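Local coordinates for protein 2-hydroxyhepta-2,4-diene-1,7-dioate isomerase (Corynebacterium glutamicum, PDB 4DBF) that binds magnesium and probably decarboxylates oxaloacetate, as a member of the FAH family that may also act as an isomerase, at residues 136-141 with 253-258; 130-135 with 262-267. All blocks are in the same frame, centred on the assembly; numbering follows the deposited sequence.

Contact 1 of 2, residues 136-141 with 253-258; sequences EGELAV and VIATGS. With MG (magnesium ion), chain C.
Glu138 reaches across to the turn at Gly257 and splits its carboxylate between two tasks. OE2 binds the magnesium ion at 2.1 Å. OE1 takes a weak, bent hydrogen bond from Gly257 N (2.8 Å) and another from water 1, itself a magnesium ligand. With CG anti to the carbonyl carbon (chi1 -38°) and an extended chain, the carboxylate reaches the backbone of Gly257, and OE1 also touches Ala255 CB. Glu136 supplies the second carboxylate, OE1 to magnesium at 2.2 Å, while its OE2 forms a salt bridge with Arg171. Asp167 and waters 1, 3 and 4 complete the six-fold shell. Ser258 belongs to the second shell: its OG packs 3.2 Å from Glu136 CB and accepts a hydrogen bond from water 3.

Farther along, Leu139 O is gripped twice by Thr256. The backbone N gives one bond; OG1, 2.7 Å from Leu139 O, gives the second, at 128° to the C=O bond and tilted from the carbonyl plane. Water 2 links Thr256 OG1, Leu139 N and Gly257 O where the segments part. Beyond this the segments form a true antiparallel pair: Val141 and Ile254 exchange two backbone hydrogen bonds, each 2.8 Å from N to O, and Ala140 faces Ala255 in the adjoining non-hydrogen-bonded pair. Three carboxylates probably more than balance the ion's two positive charges, with Arg171 countering part of the excess, and the three waters are consistent with a site able to exchange them for substrate oxygens, as in FAH-family enzymes.

Contact 2 of 2, residues 130-135 with 262-267; sequences ATKVEF and TEAMVD
Thr262 closes on Glu134 and Phe135 through two hydrogen bonds, fastening the loop before strand 270-275 to the start of strand 133-143 in the FAH-family C-terminal domain. Its OG1 donates to Phe135 O at 2.7 Å, tilted only slightly from the carbonyl plane. Its backbone N meets Glu134 OE1 at 3.0 Å, arriving from above the carboxylate plane. That same oxygen also forms a salt bridge with Arg171, so OE1 has two donors. A third bond, Met265 N to Val133 O (2.8 Å), fastens the loop again three residues on, and water 5 bridges Val133 N and Met265 O beside it.

The Phe135 ring fills the angle between the two segments. Its CG sits between the backbone N and the carbonyl carbon (chi1 62°), which turns one face of the ring to Thr262. OG1 of Thr262 lies over the ring's centre, 3.7 Å above its plane, and CB makes a CH-pi contact over the same face, while Met265 CG lies at the ring edge. The sulfur approaches obliquely in a Met-aromatic contact. The extended Glu134 side chain runs antiparallel to that of Thr262, its CG passing close to Glu263 O. Glu263 N and O are buried here with no partner in the model; its carboxylate forms a salt bridge with Lys223. Strand 159-170 backs the apolar end through Val168, which touches both Val133 and Met265. A bend at chi3 (-62°) in Met265 brings CE to 4.1 Å from Val133 CG1.

How the contacts relate
Coming from the N terminus, the chain enters contact 2 at 130-135 and passes without a break into contact 1 at 136-141, along strand 133-143. It then runs through strand 159-170, helices 171-177 and 181-185, the strands that follow and helix 235-243 before returning at 253-258 to close contact 1. A few residues later, 262-267 closes contact 2. The inner loop is therefore nested inside the outer one; the centres of the two contacts lie about 18 Å apart. Contact 1 joins two neighbouring strands in the buried middle of the chain; contact 2 ties the N-terminal end of strand 133-143 to the connection leading into strand 270-275. Arg171 serves both, pairing with Glu136 and Glu134.

Contact 1 of 2, residues 136-141 with 253-258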
ATOM      1  N   GLU A 136      -2.558 -19.073   2.533  1.00 23.26           N
ATOM      2  CA  GLU A 136      -2.201 -19.026   3.923  1.00 22.75           C
ATOM      3  C   GLU A 136      -3.395 -18.474   4.668  1.00 22.29           C
ATOM      4  O   GLU A 136      -3.747 -17.383   4.452  1.00 22.36           O
ATOM      5  CB  GLU A 136      -1.024 -18.097   4.177  1.00 23.43           C
ATOM      6  CG  GLU A 136       0.199 -18.241   3.315  1.00 28.21           C
ATOM      7  CD  GLU A 136       1.366 -17.406   3.792  1.00 30.06           C
ATOM      8  OE1 GLU A 136       1.173 -16.286   4.170  1.00 27.81           O
ATOM      9  OE2 GLU A 136       2.477 -17.880   3.755  1.00 31.62           O
ATOM     10  N   GLY A 137      -3.997 -19.248   5.534  1.00 23.37           N
ATOM     11  CA  GLY A 137      -5.078 -18.750   6.337  1.00 21.46           C
ATOM     12  C   GLY A 137      -4.592 -17.980   7.525  1.00 21.61           C
ATOM     13  O   GLY A 137      -3.810 -18.466   8.260  1.00 20.46           O
ATOM     14  N   GLU A 138      -5.109 -16.777   7.705  1.00 20.37           N
ATOM     15  CA  GLU A 138      -4.683 -15.919   8.774  1.00 20.47           C
ATOM     16  C   GLU A 138      -5.794 -15.179   9.446  1.00 19.41           C
ATOM     17  O   GLU A 138      -6.742 -14.809   8.848  1.00 20.13           O
ATOM     18  CB  GLU A 138      -3.618 -14.909   8.322  1.00 20.21           C
ATOM     19  CG  GLU A 138      -2.630 -15.450   7.338  1.00 22.21           C
ATOM     20  CD  GLU A 138      -1.400 -14.590   7.099  1.00 25.44           C
ATOM     21  OE1 GLU A 138      -1.156 -13.610   7.736  1.00 24.37           O
ATOM     22  OE2 GLU A 138      -0.646 -14.939   6.237  1.00 26.74           O
ATOM     23  N   LEU A 139      -5.625 -14.962  10.717  1.00 20.61           N
ATOM     24  CA  LEU A 139      -6.453 -14.051  11.434  1.00 21.50           C
ATOM     25  C   LEU A 139      -6.118 -12.616  11.036  1.00 20.76           C
ATOM     26  O   LEU A 139      -5.008 -12.223  11.052  1.00 21.04           O
ATOM     27  CB  LEU A 139      -6.258 -14.229  12.916  1.00 22.00           C
ATOM     28  CG  LEU A 139      -7.130 -13.344  13.755  1.00 23.63           C
ATOM     29  CD1 LEU A 139      -8.598 -13.671  13.621  1.00 25.06           C
ATOM     30  CD2 LEU A 139      -6.659 -13.397  15.187  1.00 26.54           C
ATOM     31  N   ALA A 140      -7.138 -11.873  10.665  1.00 20.69           N
ATOM     32  CA  ALA A 140      -6.998 -10.512  10.198  1.00 20.53           C
ATOM     33  C   ALA A 140      -7.618  -9.563  11.180  1.00 20.42           C
ATOM     34  O   ALA A 140      -8.649  -9.810  11.675  1.00 22.29           O
ATOM     35  CB  ALA A 140      -7.623 -10.314   8.835  1.00 18.54           C
ATOM     36  N   VAL A 141      -6.941  -8.475  11.401  1.00 21.65           N
ATOM     37  CA  VAL A 141      -7.422  -7.449  12.268  1.00 23.60           C
ATOM     38  C   VAL A 141      -7.896  -6.262  11.437  1.00 22.87           C
ATOM     39  O   VAL A 141      -7.201  -5.802  10.584  1.00 24.97           O
ATOM     40  CB  VAL A 141      -6.331  -6.951  13.197  1.00 24.24           C
ATOM     41  CG1 VAL A 141      -6.850  -5.858  14.059  1.00 27.63           C
ATOM     42  CG2 VAL A 141      -5.771  -8.065  14.035  1.00 28.94           C
ATOM     43  N   VAL A 253      -6.074  -3.236   7.248  1.00 17.27           N
ATOM     44  CA  VAL A 253      -6.206  -4.614   7.661  1.00 18.11           C
ATOM     45  C   VAL A 253      -4.819  -5.137   8.067  1.00 18.17           C
ATOM     46  O   VAL A 253      -3.822  -4.819   7.375  1.00 17.26           O
ATOM     47  CB  VAL A 253      -6.792  -5.465   6.498  1.00 18.02           C
ATOM     48  CG1 VAL A 253      -6.571  -6.969   6.824  1.00 21.68           C
ATOM     49  CG2 VAL A 253      -8.326  -5.101   6.162  1.00 19.03           C
ATOM     50  N   ILE A 254      -4.738  -5.903   9.173  1.00 17.55           N
ATOM     51  CA  ILE A 254      -3.430  -6.518   9.533  1.00 18.69           C
ATOM     52  C   ILE A 254      -3.582  -8.015   9.389  1.00 19.99           C
ATOM     53  O   ILE A 254      -4.472  -8.606   9.985  1.00 21.88           O
ATOM     54  CB  ILE A 254      -2.990  -6.136  10.985  1.00 20.44           C
ATOM     55  CG1 ILE A 254      -2.822  -4.624  11.105  1.00 19.85           C
ATOM     56  CG2 ILE A 254      -1.654  -6.906  11.412  1.00 18.43           C
ATOM     57  CD1 ILE A 254      -2.669  -4.208  12.623  1.00 26.83           C
ATOM     58  N   ALA A 255      -2.666  -8.638   8.633  1.00 19.95           N
ATOM     59  CA  ALA A 255      -2.709 -10.073   8.488  1.00 20.52           C
ATOM     60  C   ALA A 255      -1.659 -10.608   9.490  1.00 21.04           C
ATOM     61  O   ALA A 255      -0.476 -10.275   9.347  1.00 18.92           O
ATOM     62  CB  ALA A 255      -2.278 -10.442   7.065  1.00 19.90           C
ATOM     63  N   THR A 256      -2.105 -11.328  10.509  1.00 20.15           N
ATOM     64  CA  THR A 256      -1.252 -11.625  11.710  1.00 21.25           C
ATOM     65  C   THR A 256      -0.363 -12.891  11.573  1.00 22.83           C
ATOM     66  O   THR A 256       0.384 -13.269  12.516  1.00 24.57           O
ATOM     67  CB  THR A 256      -2.118 -11.697  13.009  1.00 21.84           C
ATOM     68  OG1 THR A 256      -3.094 -12.741  12.876  1.00 21.51           O
ATOM     69  CG2 THR A 256      -2.843 -10.345  13.206  1.00 21.03           C
ATOM     70  N   GLY A 257      -0.469 -13.598  10.458  1.00 21.94           N
ATOM     71  CA  GLY A 257       0.536 -14.604  10.127  1.00 22.67           C
ATOM     72  C   GLY A 257      -0.012 -16.008   9.975  1.00 23.03           C
ATOM     73  O   GLY A 257      -1.228 -16.247  10.137  1.00 23.73           O
ATOM     74  N   SER A 258       0.894 -16.932   9.617  1.00 22.92           N
ATOM     75  CA  SER A 258       0.550 -18.334   9.353  1.00 23.61           C
ATOM     76  C   SER A 258       1.847 -19.136   9.256  1.00 24.17           C
ATOM     77  O   SER A 258       2.920 -18.552   9.087  1.00 23.93           O
ATOM     78  CB  SER A 258      -0.216 -18.491   8.044  1.00 21.94           C
ATOM     79  OG  SER A 258       0.581 -18.241   6.932  1.00 24.37           O
TER
HETATM   80 MG    MG C 401       1.326 -14.580   5.491  1.00 25.88          MG
HETATM   81  O   HOH W   1       1.241 -12.804   6.718  1.00 21.08           O
HETATM   82  O   HOH W   2      -2.870 -15.527  12.051  1.00 22.17           O
HETATM   83  O   HOH W   3       1.915 -15.915   6.922  1.00 29.01           O
HETATM   84  O   HOH W   4       3.327 -14.175   5.194  1.00 23.74           O

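Contact 2 of 2, residues 130-135 with 262-267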
ATOM      1  N   ALA A 130       3.145 -16.758 -12.460  1.00 26.83           N
ATOM      2  CA  ALA A 130       3.063 -16.944 -11.029  1.00 26.55           C
ATOM      3  C   ALA A 130       2.833 -18.399 -10.734  1.00 26.36           C
ATOM      4  O   ALA A 130       1.786 -18.897 -10.993  1.00 26.50           O
ATOM      5  CB  ALA A 130       1.934 -16.117 -10.425  1.00 24.43           C
ATOM      6  N   THR A 131       3.829 -19.056 -10.187  1.00 24.62           N
ATOM      7  CA  THR A 131       3.817 -20.482 -10.017  1.00 26.14           C
ATOM      8  C   THR A 131       4.111 -20.869  -8.588  1.00 26.84           C
ATOM      9  O   THR A 131       4.568 -20.082  -7.817  1.00 28.38           O
ATOM     10  CB  THR A 131       4.825 -21.155 -10.975  1.00 28.15           C
ATOM     11  OG1 THR A 131       6.126 -20.653 -10.757  1.00 28.26           O
ATOM     12  CG2 THR A 131       4.464 -20.893 -12.387  1.00 29.28           C
ATOM     13  N   LYS A 132       3.818 -22.096  -8.252  1.00 24.80           N
ATOM     14  CA  LYS A 132       3.782 -22.534  -6.890  1.00 26.58           C
ATOM     15  C   LYS A 132       3.015 -21.570  -5.971  1.00 25.74           C
ATOM     16  O   LYS A 132       3.546 -21.115  -5.012  1.00 23.78           O
ATOM     17  CB  LYS A 132       5.160 -22.826  -6.333  1.00 26.30           C
ATOM     18  CG  LYS A 132       5.080 -23.700  -5.113  1.00 27.40           C
ATOM     19  CD  LYS A 132       6.425 -24.209  -4.667  1.00 34.33           C
ATOM     20  CE  LYS A 132       6.368 -24.736  -3.265  1.00 30.93           C
ATOM     21  NZ  LYS A 132       7.712 -25.089  -2.803  1.00 37.93           N
ATOM     22  N   VAL A 133       1.760 -21.316  -6.305  1.00 24.40           N
ATOM     23  CA  VAL A 133       0.902 -20.416  -5.562  1.00 24.32           C
ATOM     24  C   VAL A 133       0.213 -21.099  -4.414  1.00 23.74           C
ATOM     25  O   VAL A 133      -0.615 -21.946  -4.608  1.00 26.35           O
ATOM     26  CB  VAL A 133      -0.135 -19.784  -6.473  1.00 23.83           C
ATOM     27  CG1 VAL A 133      -1.069 -18.898  -5.715  1.00 22.92           C
ATOM     28  CG2 VAL A 133       0.526 -19.045  -7.582  1.00 24.99           C
ATOM     29  N   GLU A 134       0.585 -20.713  -3.216  1.00 23.39           N
ATOM     30  CA  GLU A 134       0.024 -21.273  -2.001  1.00 23.38           C
ATOM     31  C   GLU A 134      -0.902 -20.297  -1.281  1.00 24.99           C
ATOM     32  O   GLU A 134      -0.789 -19.132  -1.430  1.00 24.02           O
ATOM     33  CB  GLU A 134       1.129 -21.733  -1.047  1.00 24.48           C
ATOM     34  CG  GLU A 134       2.048 -22.770  -1.654  1.00 25.70           C
ATOM     35  CD  GLU A 134       3.071 -23.349  -0.710  1.00 31.41           C
ATOM     36  OE1 GLU A 134       3.309 -22.823   0.348  1.00 31.93           O
ATOM     37  OE2 GLU A 134       3.622 -24.372  -1.049  1.00 34.03           O
ATOM     38  N   PHE A 135      -1.788 -20.833  -0.483  1.00 23.40           N
ATOM     39  CA  PHE A 135      -2.651 -20.064   0.354  1.00 24.90           C
ATOM     40  C   PHE A 135      -2.060 -19.989   1.742  1.00 24.39           C
ATOM     41  O   PHE A 135      -1.213 -20.735   2.081  1.00 24.39           O
ATOM     42  CB  PHE A 135      -3.983 -20.751   0.451  1.00 23.87           C
ATOM     43  CG  PHE A 135      -3.904 -22.090   1.073  1.00 26.29           C
ATOM     44  CD1 PHE A 135      -3.946 -22.232   2.426  1.00 28.72           C
ATOM     45  CD2 PHE A 135      -3.725 -23.205   0.304  1.00 28.31           C
ATOM     46  CE1 PHE A 135      -3.847 -23.458   2.993  1.00 30.43           C
ATOM     47  CE2 PHE A 135      -3.645 -24.437   0.868  1.00 29.06           C
ATOM     48  CZ  PHE A 135      -3.706 -24.558   2.215  1.00 30.97           C
ATOM     49  N   THR A 262       2.261 -24.139   2.871  1.00 32.06           N
ATOM     50  CA  THR A 262       1.073 -24.967   2.905  1.00 32.90           C
ATOM     51  C   THR A 262       0.936 -25.985   1.751  1.00 33.92           C
ATOM     52  O   THR A 262       1.403 -27.092   1.878  1.00 34.50           O
ATOM     53  CB  THR A 262      -0.153 -24.063   2.947  1.00 32.94           C
ATOM     54  OG1 THR A 262      -0.138 -23.207   1.787  1.00 31.21           O
ATOM     55  CG2 THR A 262      -0.178 -23.184   4.276  1.00 32.56           C
ATOM     56  N   GLU A 263       0.326 -25.607   0.643  1.00 33.33           N
ATOM     57  CA  GLU A 263       0.160 -26.512  -0.492  1.00 33.58           C
ATOM     58  C   GLU A 263      -0.155 -25.678  -1.744  1.00 32.53           C
ATOM     59  O   GLU A 263      -1.000 -24.764  -1.699  1.00 31.73           O
ATOM     60  CB  GLU A 263      -0.960 -27.552  -0.259  1.00 35.03           C
ATOM     61  CG  GLU A 263      -1.307 -28.468  -1.491  1.00 39.27           C
ATOM     62  CD  GLU A 263      -0.365 -29.679  -1.675  1.00 48.58           C
ATOM     63  OE1 GLU A 263       0.174 -30.240  -0.675  1.00 50.62           O
ATOM     64  OE2 GLU A 263      -0.191 -30.084  -2.850  1.00 50.50           O
ATOM     65  N   ALA A 264       0.468 -25.992  -2.876  1.00 30.51           N
ATOM     66  CA  ALA A 264       0.159 -25.236  -4.091  1.00 29.99           C
ATOM     67  C   ALA A 264      -1.277 -25.449  -4.605  1.00 29.74           C
ATOM     68  O   ALA A 264      -1.872 -26.524  -4.453  1.00 29.77           O
ATOM     69  CB  ALA A 264       1.186 -25.512  -5.212  1.00 29.94           C
ATOM     70  N   MET A 265      -1.818 -24.405  -5.210  1.00 27.87           N
ATOM     71  CA  MET A 265      -3.179 -24.402  -5.696  1.00 29.03           C
ATOM     72  C   MET A 265      -3.066 -24.226  -7.188  1.00 29.16           C
ATOM     73  O   MET A 265      -2.195 -23.470  -7.651  1.00 29.62           O
ATOM     74  CB  MET A 265      -3.898 -23.159  -5.130  1.00 25.95           C
ATOM     75  CG  MET A 265      -4.061 -23.203  -3.666  1.00 27.39           C
ATOM     76  SD  MET A 265      -5.129 -21.815  -3.202  1.00 24.88           S
ATOM     77  CE  MET A 265      -4.313 -20.368  -3.663  1.00 20.69           C
ATOM     78  N   VAL A 266      -3.973 -24.861  -7.936  1.00 30.35           N
ATOM     79  CA  VAL A 266      -4.031 -24.747  -9.380  1.00 30.03           C
ATOM     80  C   VAL A 266      -5.444 -24.481  -9.898  1.00 29.68           C
ATOM     81  O   VAL A 266      -6.444 -24.596  -9.171  1.00 28.16           O
ATOM     82  CB  VAL A 266      -3.472 -26.027 -10.114  1.00 31.78           C
ATOM     83  CG1 VAL A 266      -1.953 -26.298  -9.743  1.00 32.16           C
ATOM     84  CG2 VAL A 266      -4.395 -27.269  -9.843  1.00 31.43           C
ATOM     85  N   ASP A 267      -5.525 -24.144 -11.181  1.00 29.46           N
ATOM     86  CA  ASP A 267      -6.803 -23.811 -11.808  1.00 31.05           C
ATOM     87  C   ASP A 267      -7.786 -24.934 -11.539  1.00 30.32           C
ATOM     88  O   ASP A 267      -7.412 -26.074 -11.631  1.00 29.73           O
ATOM     89  CB  ASP A 267      -6.590 -23.581 -13.291  1.00 31.55           C
ATOM     90  CG  ASP A 267      -7.875 -23.513 -14.033  1.00 36.10           C
ATOM     91  OD1 ASP A 267      -8.551 -22.471 -13.988  1.00 37.43           O
ATOM     92  OD2 ASP A 267      -8.227 -24.546 -14.630  1.00 41.27           O
TER
HETATM   93  O   HOH W   5       0.339 -23.075  -8.270  1.00 27.77           O